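Local structure of cell surface protein (Putative S-layer protein) (Clostridioides difficile R20291, 5NJL) at residues 41-46 with 74-79; 121-126 with 165-170; 143-148 with 185-190; 210-215 with 271-276. The protein is a cell-wall surface protein of Clostridioides difficile, built as an extended three-domain fold, that shows cell adhesion in vitro and probably acts as an adhesin. All coordinates share one frame; numbering follows the deposited sequence. Where two conformers were deposited one is given.

Contact 1 of 4, residues 41-46 with 74-79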
loop_
_atom_site.group_PDB
_atom_site.type_symbol
_atom_site.label_atom_id
_atom_site.label_comp_id
_atom_site.label_asym_id
_atom_site.label_seq_id
_atom_site.Cartn_x
_atom_site.Cartn_y
_atom_site.Cartn_z
ATOM N N GLU A 41 6.841 -5.851 6.784
ATOM C CA GLU A 41 6.935 -7.256 6.508
ATOM C C GLU A 41 7.726 -7.381 5.214
ATOM O O GLU A 41 7.300 -6.877 4.163
ATOM C CB GLU A 41 5.567 -7.923 6.342
ATOM C CG GLU A 41 5.634 -9.432 6.160
ATOM C CD GLU A 41 4.267 -10.088 6.137
ATOM O OE1 GLU A 41 3.597 -10.117 7.174
ATOM O OE2 GLU A 41 3.854 -10.585 5.085
ATOM N N ILE A 42 8.871 -8.053 5.307
ATOM C CA ILE A 42 9.757 -8.223 4.151
ATOM C C ILE A 42 9.721 -9.682 3.776
ATOM O O ILE A 42 9.856 -10.570 4.642
ATOM C CB ILE A 42 11.207 -7.817 4.471
ATOM C CG1 ILE A 42 11.263 -6.444 5.121
ATOM C CG2 ILE A 42 12.077 -7.873 3.210
ATOM C CD1 ILE A 42 10.687 -5.315 4.307
ATOM N N LYS A 43 9.517 -9.949 2.488
ATOM C CA LYS A 43 9.540 -11.297 1.998
ATOM C C LYS A 43 10.584 -11.394 0.875
ATOM O O LYS A 43 10.851 -10.423 0.173
ATOM C CB LYS A 43 8.179 -11.737 1.473
ATOM C CG LYS A 43 7.059 -11.821 2.486
ATOM C CD LYS A 43 5.834 -12.408 1.801
ATOM C CE LYS A 43 4.600 -12.285 2.670
ATOM N NZ LYS A 43 3.527 -13.179 2.156
ATOM N N VAL A 44 11.214 -12.546 0.791
ATOM C CA VAL A 44 12.304 -12.796 -0.185
ATOM C C VAL A 44 12.108 -14.193 -0.733
ATOM O O VAL A 44 11.776 -15.116 0.010
ATOM C CB VAL A 44 13.706 -12.702 0.466
ATOM C CG1 VAL A 44 14.804 -12.858 -0.582
ATOM C CG2 VAL A 44 13.876 -11.372 1.163
ATOM N N GLY A 45 12.295 -14.347 -2.044
ATOM C CA GLY A 45 12.286 -15.672 -2.668
ATOM C C GLY A 45 12.772 -15.606 -4.110
ATOM O O GLY A 45 12.967 -14.513 -4.661
ATOM N N GLU A 46 12.966 -16.774 -4.713
ATOM C CA GLU A 46 13.439 -16.854 -6.112
ATOM C C GLU A 46 12.405 -16.312 -7.078
ATOM O O GLU A 46 12.768 -15.696 -8.094
ATOM C CB GLU A 46 13.789 -18.300 -6.494
ATOM C CG GLU A 46 15.061 -18.824 -5.832
ATOM C CD GLU A 46 15.096 -20.346 -5.709
ATOM O OE1 GLU A 46 14.452 -21.037 -6.537
ATOM O OE2 GLU A 46 15.760 -20.851 -4.776
ATOM N N ILE A 74 13.558 -12.048 -5.632
ATOM C CA ILE A 74 12.464 -11.081 -5.532
ATOM C C ILE A 74 12.340 -10.670 -4.068
ATOM O O ILE A 74 12.348 -11.534 -3.209
ATOM C CB ILE A 74 11.120 -11.706 -5.989
ATOM C CG1 ILE A 74 11.212 -12.255 -7.424
ATOM C CG2 ILE A 74 9.981 -10.690 -5.902
ATOM C CD1 ILE A 74 11.356 -11.186 -8.485
ATOM N N VAL A 75 12.272 -9.367 -3.802
ATOM C CA VAL A 75 12.043 -8.841 -2.447
ATOM C C VAL A 75 10.734 -8.038 -2.472
ATOM O O VAL A 75 10.604 -7.122 -3.294
ATOM C CB VAL A 75 13.196 -7.915 -1.996
ATOM C CG1 VAL A 75 12.947 -7.351 -0.605
ATOM C CG2 VAL A 75 14.539 -8.645 -2.052
ATOM N N THR A 76 9.779 -8.376 -1.596
ATOM C CA THR A 76 8.571 -7.536 -1.424
ATOM C C THR A 76 8.565 -6.833 -0.076
ATOM O O THR A 76 9.014 -7.390 0.921
ATOM C CB THR A 76 7.272 -8.322 -1.639
ATOM O OG1 THR A 76 7.062 -9.262 -0.584
ATOM C CG2 THR A 76 7.322 -9.066 -2.976
ATOM N N ILE A 77 8.156 -5.575 -0.091
ATOM C CA ILE A 77 8.100 -4.717 1.089
ATOM C C ILE A 77 6.619 -4.374 1.289
ATOM O O ILE A 77 5.993 -3.754 0.406
ATOM C CB ILE A 77 8.922 -3.451 0.869
ATOM C CG1 ILE A 77 10.388 -3.813 0.526
ATOM C CG2 ILE A 77 8.827 -2.494 2.063
ATOM C CD1 ILE A 77 11.269 -2.601 0.321
ATOM N N THR A 78 6.077 -4.808 2.421
ATOM C CA THR A 78 4.703 -4.537 2.827
ATOM C C THR A 78 4.697 -3.716 4.137
ATOM O O THR A 78 5.355 -4.082 5.101
ATOM C CB THR A 78 3.937 -5.849 2.994
ATOM O OG1 THR A 78 3.995 -6.599 1.774
ATOM C CG2 THR A 78 2.469 -5.601 3.339
ATOM N N ASP A 79 3.997 -2.586 4.127
ATOM C CA ASP A 79 3.616 -1.841 5.334
ATOM C C ASP A 79 2.474 -2.604 5.987
ATOM O O ASP A 79 1.413 -2.799 5.377
ATOM C CB ASP A 79 3.247 -0.406 4.905
ATOM C CG ASP A 79 2.783 0.487 6.031
ATOM O OD1 ASP A 79 2.725 0.088 7.219
ATOM O OD2 ASP A 79 2.486 1.653 5.717
HETATM O O HOH W 1 6.322 -8.174 1.873
#
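Glu41 to Gly45 and Ile74 to Thr78 form an antiparallel strand pair inside a mixed five-stranded sheet, and the two faces of that pair differ sharply. The tight face carries Ile42, Val44, Val75 and Ile77. CG2 of Ile42, left anti to the backbone N by chi1 of -50°, lies 3.9 Å from CG1 of Val75, while CD1 runs beside Ile77, 4.1 Å from CG2. Helix 14-25 packs on this side, with Val21 reaching both Ile42 and Ile77. Six backbone hydrogen bonds hold the register, the shortest from Ile74 N to Gly45 O at 2.7 Å.

On the opposite face Ile74 forms a buried end, against Leu48 and Thr210, and Thr78 is buried too; Glu41, Lys43 and Thr76 make the looser, partly exposed side. Lys43 packs its CB 3.4 Å from OG1 of Thr76, then its extended chain leads away from the neighbouring strand. NZ of Lys43 forms a long ion pair, 3.9 Å, with OE2 of Glu41. Among these polar groups sits one water, gripped by both threonine hydroxyls: its oxygen is 2.8 Å from OG1 of Thr76 and 2.8 Å from OG1 of Thr78, and it donates to the carbonyl O of Glu41.

Contact 2 of 4, residues 121-126 with 165-170. With SO4 (sulfate ion), chain M.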
loop_
_atom_site.group_PDB
_atom_site.type_symbol
_atom_site.label_atom_id
_atom_site.label_comp_id
_atom_site.label_asym_id
_atom_site.label_seq_id
_atom_site.Cartn_x
_atom_site.Cartn_y
_atom_site.Cartn_z
ATOM N N GLY A 121 -25.989 6.117 25.045
ATOM C CA GLY A 121 -25.149 7.293 24.904
ATOM C C GLY A 121 -25.970 8.545 24.652
ATOM O O GLY A 121 -26.985 8.779 25.321
ATOM N N ILE A 122 -25.581 9.299 23.623
ATOM C CA ILE A 122 -26.204 10.592 23.329
ATOM C C ILE A 122 -27.674 10.419 22.936
ATOM O O ILE A 122 -28.515 11.214 23.340
ATOM C CB ILE A 122 -25.393 11.374 22.269
ATOM C CG1 ILE A 122 -24.027 11.735 22.855
ATOM C CG2 ILE A 122 -26.135 12.643 21.834
ATOM C CD1 ILE A 122 -23.045 12.322 21.855
ATOM N N TYR A 123 -27.994 9.340 22.220
ATOM C CA TYR A 123 -29.361 9.093 21.791
ATOM C C TYR A 123 -30.388 9.020 22.929
ATOM O O TYR A 123 -31.553 9.362 22.718
ATOM C CB TYR A 123 -29.469 7.799 21.001
ATOM C CG TYR A 123 -28.709 7.748 19.701
ATOM C CD1 TYR A 123 -29.201 8.381 18.560
ATOM C CD2 TYR A 123 -27.546 6.985 19.589
ATOM C CE1 TYR A 123 -28.526 8.296 17.355
ATOM C CE2 TYR A 123 -26.856 6.886 18.381
ATOM C CZ TYR A 123 -27.346 7.536 17.274
ATOM O OH TYR A 123 -26.674 7.444 16.078
ATOM N N LYS A 124 -29.945 8.581 24.104
ATOM C CA LYS A 124 -30.804 8.494 25.287
ATOM C C LYS A 124 -31.268 9.854 25.803
ATOM O O LYS A 124 -32.382 9.975 26.283
ATOM C CB LYS A 124 -30.067 7.769 26.419
ATOM C CG LYS A 124 -30.947 7.379 27.597
ATOM C CD LYS A 124 -30.156 6.552 28.597
ATOM C CE LYS A 124 -31.005 6.191 29.815
ATOM N NZ LYS A 124 -32.186 5.339 29.481
ATOM N N VAL A 125 -30.398 10.855 25.726
ATOM C CA VAL A 125 -30.629 12.143 26.361
ATOM C C VAL A 125 -30.839 13.300 25.384
ATOM O O VAL A 125 -31.054 14.430 25.827
ATOM C CB VAL A 125 -29.464 12.474 27.321
ATOM C CG1 VAL A 125 -29.427 11.427 28.433
ATOM C CG2 VAL A 125 -28.114 12.583 26.580
ATOM N N ALA A 126 -30.764 13.025 24.077
ATOM C CA ALA A 126 -30.870 14.075 23.055
ATOM C C ALA A 126 -31.653 13.637 21.835
ATOM O O ALA A 126 -31.581 12.458 21.446
ATOM C CB ALA A 126 -29.472 14.542 22.651
ATOM N N ASP A 165 -19.317 8.063 16.754
ATOM C CA ASP A 165 -20.255 7.115 17.351
ATOM C C ASP A 165 -20.999 7.855 18.452
ATOM O O ASP A 165 -20.403 8.214 19.460
ATOM C CB ASP A 165 -19.445 5.941 17.912
ATOM C CG ASP A 165 -20.294 4.849 18.560
ATOM O OD1 ASP A 165 -21.557 4.926 18.656
ATOM O OD2 ASP A 165 -19.639 3.876 19.007
ATOM N N LEU A 166 -22.294 8.081 18.240
ATOM C CA LEU A 166 -23.114 8.830 19.196
ATOM C C LEU A 166 -23.487 8.016 20.445
ATOM O O LEU A 166 -24.018 8.579 21.405
ATOM C CB LEU A 166 -24.369 9.371 18.512
ATOM C CG LEU A 166 -24.122 10.302 17.329
ATOM C CD1 LEU A 166 -25.432 10.755 16.709
ATOM C CD2 LEU A 166 -23.290 11.495 17.750
ATOM N N THR A 167 -23.206 6.696 20.446
ATOM C CA THR A 167 -23.310 5.892 21.660
ATOM C C THR A 167 -22.088 6.026 22.572
ATOM O O THR A 167 -22.175 5.686 23.747
ATOM C CB THR A 167 -23.560 4.386 21.379
ATOM O OG1 THR A 167 -22.384 3.794 20.828
ATOM C CG2 THR A 167 -24.700 4.206 20.428
ATOM N N ALA A 168 -20.959 6.512 22.052
ATOM C CA ALA A 168 -19.763 6.738 22.835
ATOM C C ALA A 168 -19.797 8.091 23.566
ATOM O O ALA A 168 -20.485 9.038 23.172
ATOM C CB ALA A 168 -18.521 6.660 21.953
ATOM N N ASN A 169 -18.992 8.175 24.607
ATOM C CA ASN A 169 -18.851 9.387 25.391
ATOM C C ASN A 169 -18.221 10.486 24.553
ATOM O O ASN A 169 -17.138 10.290 23.994
ATOM C CB ASN A 169 -17.953 9.125 26.606
ATOM C CG ASN A 169 -18.618 8.265 27.669
ATOM O OD1 ASN A 169 -19.730 7.799 27.516
ATOM N ND2 ASN A 169 -17.931 8.111 28.801
ATOM N N PRO A 170 -18.893 11.644 24.440
ATOM C CA PRO A 170 -18.255 12.747 23.767
ATOM C C PRO A 170 -17.225 13.414 24.679
ATOM O O PRO A 170 -17.111 13.055 25.841
ATOM C CB PRO A 170 -19.434 13.682 23.462
ATOM C CG PRO A 170 -20.364 13.459 24.617
ATOM C CD PRO A 170 -20.247 11.992 24.904
HETATM S S SO4 M . -25.987 5.446 28.377
HETATM O O1 SO4 M . -25.679 4.226 27.587
HETATM O O2 SO4 M . -26.402 5.059 29.745
HETATM O O3 SO4 M . -24.793 6.326 28.448
HETATM O O4 SO4 M . -27.099 6.197 27.750
HETATM O O HOH W 2 -24.045 6.446 16.177
#
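Ile122 and Leu166 meet first through the backbone: N of Ile122 donates to O of Leu166 at 2.8 Å. This bond ties the start of the short helix 122-125 to a type I beta turn running from Asp165 to Ala168. A second set of polar bonds shapes the turn itself. OD1 of Asp165 accepts from N of Thr167, making an Asx turn, and also from OG1 of Thr167 at 2.6 Å; both donors approach from the same face of the carboxylate. A water links OH of Tyr123, in the plane of its ring, to N of Leu166. A sulfate, probably from the crystallisation liquor, accepts from N of Gly121.

Among the apolar contacts, Leu166 crosses the Tyr123 side chain at about a right angle, with CB of the leucine 3.5 Å from CE2 of the tyrosine. Thr167 CG2 lies at the ring edge, 4.0 Å from CE2 of Tyr123. Ile122 and Pro170 reach tip to tip, CD1 to CG at 4.0 Å.

Ile111 of helix 101-115 and Val128 of strand 126-133 both touch Tyr123 and Leu166, placing the turn against that helix and the edge strand of the three-stranded sheet.

Contact 3 of 4, residues 143-148 with 185-190. With SO4 (sulfate ion), chain I.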
loop_
_atom_site.group_PDB
_atom_site.type_symbol
_atom_site.label_atom_id
_atom_site.label_comp_id
_atom_site.label_asym_id
_atom_site.label_seq_id
_atom_site.Cartn_x
_atom_site.Cartn_y
_atom_site.Cartn_z
ATOM N N LEU A 143 -27.898 18.215 17.694
ATOM C CA LEU A 143 -28.384 17.603 18.918
ATOM C C LEU A 143 -29.152 18.634 19.713
ATOM O O LEU A 143 -28.794 19.826 19.716
ATOM C CB LEU A 143 -27.212 17.119 19.769
ATOM C CG LEU A 143 -26.163 16.235 19.101
ATOM C CD1 LEU A 143 -24.997 15.968 20.036
ATOM C CD2 LEU A 143 -26.774 14.932 18.645
ATOM N N ARG A 144 -30.187 18.176 20.405
ATOM C CA ARG A 144 -30.890 18.997 21.372
ATOM C C ARG A 144 -31.241 18.153 22.576
ATOM O O ARG A 144 -31.685 17.020 22.405
ATOM C CB ARG A 144 -32.132 19.496 20.660
ATOM C CG ARG A 144 -33.030 20.439 21.371
ATOM C CD ARG A 144 -34.070 20.954 20.361
ATOM N NE ARG A 144 -35.031 19.902 20.018
ATOM C CZ ARG A 144 -36.200 20.094 19.429
ATOM N NH1 ARG A 144 -36.590 21.309 19.022
ATOM N NH2 ARG A 144 -36.984 19.035 19.225
ATOM N N ASP A 145 -31.070 18.692 23.780
ATOM C CA ASP A 145 -31.433 17.975 25.001
ATOM C C ASP A 145 -32.962 17.680 24.956
ATOM O O ASP A 145 -33.734 18.497 24.474
ATOM C CB ASP A 145 -31.145 18.786 26.274
ATOM C CG ASP A 145 -29.693 19.259 26.397
ATOM O OD1 ASP A 145 -28.790 18.397 26.438
ATOM O OD2 ASP A 145 -29.477 20.500 26.539
ATOM N N LYS A 146 -33.358 16.485 25.382
ATOM C CA LYS A 146 -34.785 16.110 25.430
ATOM C C LYS A 146 -35.551 16.811 26.551
ATOM O O LYS A 146 -36.716 17.135 26.367
ATOM C CB LYS A 146 -34.932 14.602 25.610
ATOM C CG LYS A 146 -34.419 13.819 24.413
ATOM C CD LYS A 146 -34.548 12.321 24.632
ATOM C CE LYS A 146 -34.537 11.573 23.293
ATOM N NZ LYS A 146 -34.291 10.138 23.547
ATOM N N THR A 147 -34.905 17.058 27.689
ATOM C CA THR A 147 -35.609 17.562 28.869
ATOM C C THR A 147 -34.890 18.724 29.554
ATOM O O THR A 147 -33.743 19.044 29.240
ATOM C CB THR A 147 -35.826 16.448 29.930
ATOM O OG1 THR A 147 -34.566 16.006 30.442
ATOM C CG2 THR A 147 -36.598 15.245 29.364
ATOM N N ASP A 148 -35.620 19.365 30.456
ATOM C CA ASP A 148 -35.122 20.398 31.365
ATOM C C ASP A 148 -34.721 21.664 30.636
ATOM O O ASP A 148 -35.486 22.095 29.783
ATOM C CB ASP A 148 -34.087 19.794 32.312
ATOM C CG ASP A 148 -34.700 18.628 33.141
ATOM O OD1 ASP A 148 -35.798 18.826 33.777
ATOM O OD2 ASP A 148 -34.117 17.527 33.119
ATOM N N PHE A 185 -25.602 16.763 32.607
ATOM C CA PHE A 185 -25.044 16.794 31.236
ATOM C C PHE A 185 -25.951 17.603 30.297
ATOM O O PHE A 185 -27.156 17.429 30.322
ATOM C CB PHE A 185 -24.913 15.382 30.694
ATOM C CG PHE A 185 -24.441 15.324 29.260
ATOM C CD1 PHE A 185 -23.090 15.428 28.965
ATOM C CD2 PHE A 185 -25.343 15.198 28.220
ATOM C CE1 PHE A 185 -22.643 15.386 27.652
ATOM C CE2 PHE A 185 -24.908 15.158 26.901
ATOM C CZ PHE A 185 -23.553 15.245 26.617
ATOM N N ARG A 186 -25.367 18.490 29.500
ATOM C CA ARG A 186 -26.102 19.241 28.478
ATOM C C ARG A 186 -25.314 19.110 27.170
ATOM O O ARG A 186 -24.066 19.132 27.186
ATOM C CB ARG A 186 -26.235 20.719 28.843
ATOM C CG ARG A 186 -27.036 21.027 30.112
ATOM C CD ARG A 186 -28.532 20.857 29.901
ATOM N NE ARG A 186 -28.996 19.482 30.036
ATOM C CZ ARG A 186 -30.248 19.059 29.816
ATOM N NH1 ARG A 186 -31.205 19.902 29.465
ATOM N NH2 ARG A 186 -30.548 17.769 29.966
ATOM N N VAL A 187 -26.016 18.971 26.048
ATOM C CA VAL A 187 -25.305 18.743 24.767
ATOM C C VAL A 187 -24.423 19.919 24.353
ATOM O O VAL A 187 -23.444 19.724 23.612
ATOM C CB VAL A 187 -26.235 18.337 23.608
ATOM C CG1 VAL A 187 -26.876 16.986 23.906
ATOM C CG2 VAL A 187 -27.266 19.394 23.291
ATOM N N ASN A 188 -24.749 21.140 24.784
ATOM C CA ASN A 188 -23.902 22.290 24.429
ATOM C C ASN A 188 -22.516 22.268 25.077
ATOM O O ASN A 188 -21.706 23.070 24.715
ATOM C CB ASN A 188 -24.573 23.653 24.651
ATOM C CG ASN A 188 -24.768 24.006 26.117
ATOM O OD1 ASN A 188 -24.733 23.165 27.017
ATOM N ND2 ASN A 188 -25.012 25.279 26.346
ATOM N N LYS A 189 -22.260 21.356 25.991
ATOM C CA LYS A 189 -20.903 21.134 26.513
ATOM C C LYS A 189 -20.021 20.189 25.637
ATOM O O LYS A 189 -18.825 20.043 25.901
ATOM C CB LYS A 189 -20.985 20.608 27.937
ATOM C CG LYS A 189 -21.701 21.553 28.902
ATOM C CD LYS A 189 -21.091 22.958 28.911
ATOM C CE LYS A 189 -21.590 23.791 30.085
ATOM N NZ LYS A 189 -21.215 25.219 29.914
ATOM N N ILE A 190 -20.606 19.588 24.599
ATOM C CA ILE A 190 -19.864 18.717 23.674
ATOM C C ILE A 190 -18.996 19.604 22.812
ATOM O O ILE A 190 -19.466 20.586 22.243
ATOM C CB ILE A 190 -20.791 17.875 22.781
ATOM C CG1 ILE A 190 -21.569 16.892 23.635
ATOM C CG2 ILE A 190 -19.996 17.144 21.676
ATOM C CD1 ILE A 190 -22.703 16.205 22.898
HETATM S S SO4 I . -17.307 25.607 29.307
HETATM O O1 SO4 I . -17.680 24.550 30.280
HETATM O O2 SO4 I . -16.493 25.048 28.205
HETATM O O3 SO4 I . -16.531 26.655 30.015
HETATM O O4 SO4 I . -18.537 26.188 28.717
HETATM O O HOH W 3 -32.361 15.774 28.373
#
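The end of strand 138-145, the middle strand of a three-stranded antiparallel sheet, meets a 3-10 turn at Val187 to Lys189, and Asp145 and Arg186 carry most of the junction. Their flat groups are stacked: the carboxylate and guanidinium planes lie 16° apart, with CG of Asp145 3.4 Å above the centre of the guanidinium plane. OD2 of Asp145 is 3.5 Å from NH1 of Arg186, but well out of the guanidinium plane, so this salt bridge rests on charge alone, with no N-H aimed at the oxygen. The carboxylate spends its hydrogen bonds elsewhere. OD1 accepts on its syn side from N of Val187 at 2.9 Å, and OD2 is bonded to OG1 of Thr151.

Two carbonyls in its own plane, those of Phe185 and Thr147, would hold the guanidinium flat against Asp145. The Arg186 chain bends at chi2 and chi3, and NE donates to O of Phe185, the preceding residue. O of Thr149 is a further acceptor for NH1.

Beside the polar pair, Leu143 packs its CB against CB of Val187 and crosses Ile190 at about a right angle, CD1 to CD1 at 3.7 Å. At the solvent side, NH1 of Arg186 donates to O of Thr147 at 2.7 Å, almost straight at 173° and at the edge of the guanidinium.

Contact 4 of 4, residues 210-215 with 271-276. With SO4 (sulfate ion), chain H.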
loop_
_atom_site.group_PDB
_atom_site.type_symbol
_atom_site.label_atom_id
_atom_site.label_comp_id
_atom_site.label_asym_id
_atom_site.label_seq_id
_atom_site.Cartn_x
_atom_site.Cartn_y
_atom_site.Cartn_z
ATOM N N THR A 210 13.093 -6.758 -8.029
ATOM C CA THR A 210 13.737 -7.932 -8.622
ATOM C C THR A 210 15.231 -7.643 -8.706
ATOM O O THR A 210 15.641 -6.654 -9.291
ATOM C CB THR A 210 13.170 -8.238 -10.020
ATOM O OG1 THR A 210 11.759 -8.423 -9.904
ATOM C CG2 THR A 210 13.796 -9.521 -10.601
ATOM N N ILE A 211 16.033 -8.487 -8.061
ATOM C CA ILE A 211 17.469 -8.317 -8.022
ATOM C C ILE A 211 18.039 -9.346 -9.000
ATOM O O ILE A 211 17.762 -10.515 -8.875
ATOM C CB ILE A 211 18.059 -8.579 -6.621
ATOM C CG1 ILE A 211 17.374 -7.701 -5.564
ATOM C CG2 ILE A 211 19.551 -8.274 -6.624
ATOM C CD1 ILE A 211 17.677 -8.171 -4.151
ATOM N N LYS A 212 18.817 -8.879 -9.966
ATOM C CA LYS A 212 19.348 -9.743 -11.019
ATOM C C LYS A 212 20.847 -9.652 -11.000
ATOM O O LYS A 212 21.406 -8.551 -11.056
ATOM C CB LYS A 212 18.814 -9.303 -12.377
ATOM C CG LYS A 212 17.327 -9.540 -12.531
ATOM C CD LYS A 212 16.801 -9.071 -13.884
ATOM C CE LYS A 212 15.297 -9.261 -13.977
ATOM N NZ LYS A 212 14.757 -9.094 -15.356
ATOM N N ASN A 213 21.514 -10.797 -10.899
ATOM C CA ASN A 213 22.977 -10.805 -10.984
ATOM C C ASN A 213 23.369 -10.890 -12.472
ATOM O O ASN A 213 23.752 -11.952 -12.978
ATOM C CB ASN A 213 23.581 -11.963 -10.197
ATOM C CG ASN A 213 25.092 -11.853 -10.068
ATOM O OD1 ASN A 213 25.689 -10.829 -10.407
ATOM N ND2 ASN A 213 25.707 -12.891 -9.528
ATOM N N SER A 214 23.226 -9.757 -13.144
ATOM C CA SER A 214 23.412 -9.662 -14.585
ATOM C C SER A 214 23.692 -8.220 -14.959
ATOM O O SER A 214 23.413 -7.284 -14.174
ATOM C CB SER A 214 22.159 -10.087 -15.345
ATOM O OG SER A 214 21.590 -11.278 -14.864
ATOM N N ASP A 215 24.249 -8.054 -16.158
ATOM C CA ASP A 215 24.506 -6.746 -16.753
ATOM C C ASP A 215 23.295 -6.518 -17.639
ATOM O O ASP A 215 23.067 -7.280 -18.591
ATOM C CB ASP A 215 25.822 -6.786 -17.563
ATOM C CG ASP A 215 26.294 -5.398 -18.036
ATOM O OD1 ASP A 215 25.491 -4.443 -18.105
ATOM O OD2 ASP A 215 27.487 -5.267 -18.361
ATOM N N ALA A 271 27.806 -12.315 -17.343
ATOM C CA ALA A 271 26.364 -12.595 -17.321
ATOM C C ALA A 271 25.589 -11.375 -17.822
ATOM O O ALA A 271 25.703 -10.253 -17.256
ATOM C CB ALA A 271 25.935 -12.921 -15.900
ATOM N N ILE A 272 24.811 -11.577 -18.877
ATOM C CA ILE A 272 24.070 -10.517 -19.529
ATOM C C ILE A 272 22.589 -10.862 -19.470
ATOM O O ILE A 272 22.209 -12.031 -19.605
ATOM C CB ILE A 272 24.463 -10.381 -21.014
ATOM C CG1 ILE A 272 25.980 -10.212 -21.187
ATOM C CG2 ILE A 272 23.673 -9.265 -21.698
ATOM C CD1 ILE A 272 26.603 -9.019 -20.515
ATOM N N GLU A 273 21.750 -9.843 -19.272
ATOM C CA GLU A 273 20.336 -9.990 -19.574
ATOM C C GLU A 273 19.861 -8.847 -20.425
ATOM O O GLU A 273 19.877 -7.675 -20.019
ATOM C CB GLU A 273 19.439 -10.092 -18.345
ATOM C CG GLU A 273 18.021 -10.442 -18.767
ATOM C CD GLU A 273 17.001 -10.185 -17.686
ATOM O OE1 GLU A 273 16.755 -8.992 -17.379
ATOM O OE2 GLU A 273 16.454 -11.174 -17.169
ATOM N N LEU A 274 19.388 -9.221 -21.597
ATOM C CA LEU A 274 19.013 -8.283 -22.609
ATOM C C LEU A 274 17.489 -8.318 -22.682
ATOM O O LEU A 274 16.904 -9.370 -22.907
ATOM C CB LEU A 274 19.630 -8.730 -23.933
ATOM C CG LEU A 274 19.586 -7.763 -25.106
ATOM C CD1 LEU A 274 20.003 -6.354 -24.702
ATOM C CD2 LEU A 274 20.483 -8.313 -26.215
ATOM N N THR A 275 16.873 -7.163 -22.476
ATOM C CA THR A 275 15.437 -7.008 -22.670
ATOM C C THR A 275 15.194 -6.527 -24.106
ATOM O O THR A 275 15.783 -5.542 -24.547
ATOM C CB THR A 275 14.866 -6.022 -21.636
ATOM O OG1 THR A 275 15.144 -6.520 -20.320
ATOM C CG2 THR A 275 13.367 -5.864 -21.796
ATOM N N VAL A 276 14.365 -7.260 -24.838
ATOM C CA VAL A 276 13.994 -6.888 -26.205
ATOM C C VAL A 276 12.515 -6.453 -26.225
ATOM O O VAL A 276 11.616 -7.293 -26.074
ATOM C CB VAL A 276 14.214 -8.057 -27.177
ATOM C CG1 VAL A 276 13.910 -7.619 -28.616
ATOM C CG2 VAL A 276 15.635 -8.603 -27.042
HETATM S S SO4 H . 29.452 -11.857 -7.655
HETATM O O1 SO4 H . 29.482 -12.319 -6.244
HETATM O O2 SO4 H . 30.807 -12.055 -8.232
HETATM O O3 SO4 H . 29.140 -10.406 -7.660
HETATM O O4 SO4 H . 28.466 -12.636 -8.451
#
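Lys212 and Glu273 cross at about a right angle and meet through their charged ends. The lysine runs fully extended beyond CG, which its chi1 of -68° sets beside the backbone N. NZ of Lys212 donates to OE1 of Glu273 at 2.8 Å on the syn lone pair, with a second, weak bond to OE2 at 3.2 Å, so the ammonium favours OE1 and reaches OE2 more weakly. CD of Lys212 passes alongside, 3.5 Å from OE1 of Glu273. CG of Glu273 stands anti to its backbone N, chi1 -172°, and the stem of this side chain packs on Ser214, CB to CB at 4.0 Å.

Between Lys212 and Asp215 the chain leaves one sheet and enters another. It bends through an inverse gamma turn at Asn213, after which Asp215 pairs in parallel with Ile272 at the edge of the four-stranded mixed sheet. N of Asp215 donates to O of Ala271 at 2.9 Å, and N of Glu273 returns a bond to O of Asp215 at 3.0 Å.

On the face shared by Asp215 and Ile272, CD1 of the isoleucine touches CB of the aspartate at 3.8 Å. Ser214 turns its hydroxyl to OD1 of Asn70, whose ND2 also donates to O of Ile272.

Overall arrangement
The four contacts fall into two well-separated groups, contacts 2 and 3 lying across the chain's centre from contact 4. Contacts 1 and 4, with centres 20 Å apart, share the five-stranded sheet, where strands 72-79 and 204-212 are neighbours; contact 4 leads on into the four-stranded sheet. Contacts 2 and 3 lie 10 Å apart by centres around the three-stranded sheet, and one segment of contact 3 falls between the two of contact 2, so they overlap in sequence; Lys146 joins them through the backbone of Tyr123. Contacts 3 and 4 have centres 70 Å apart. The chain starts in the five-stranded sheet, goes out to contacts 2 and 3 and returns, consistent with the extended three-domain fold.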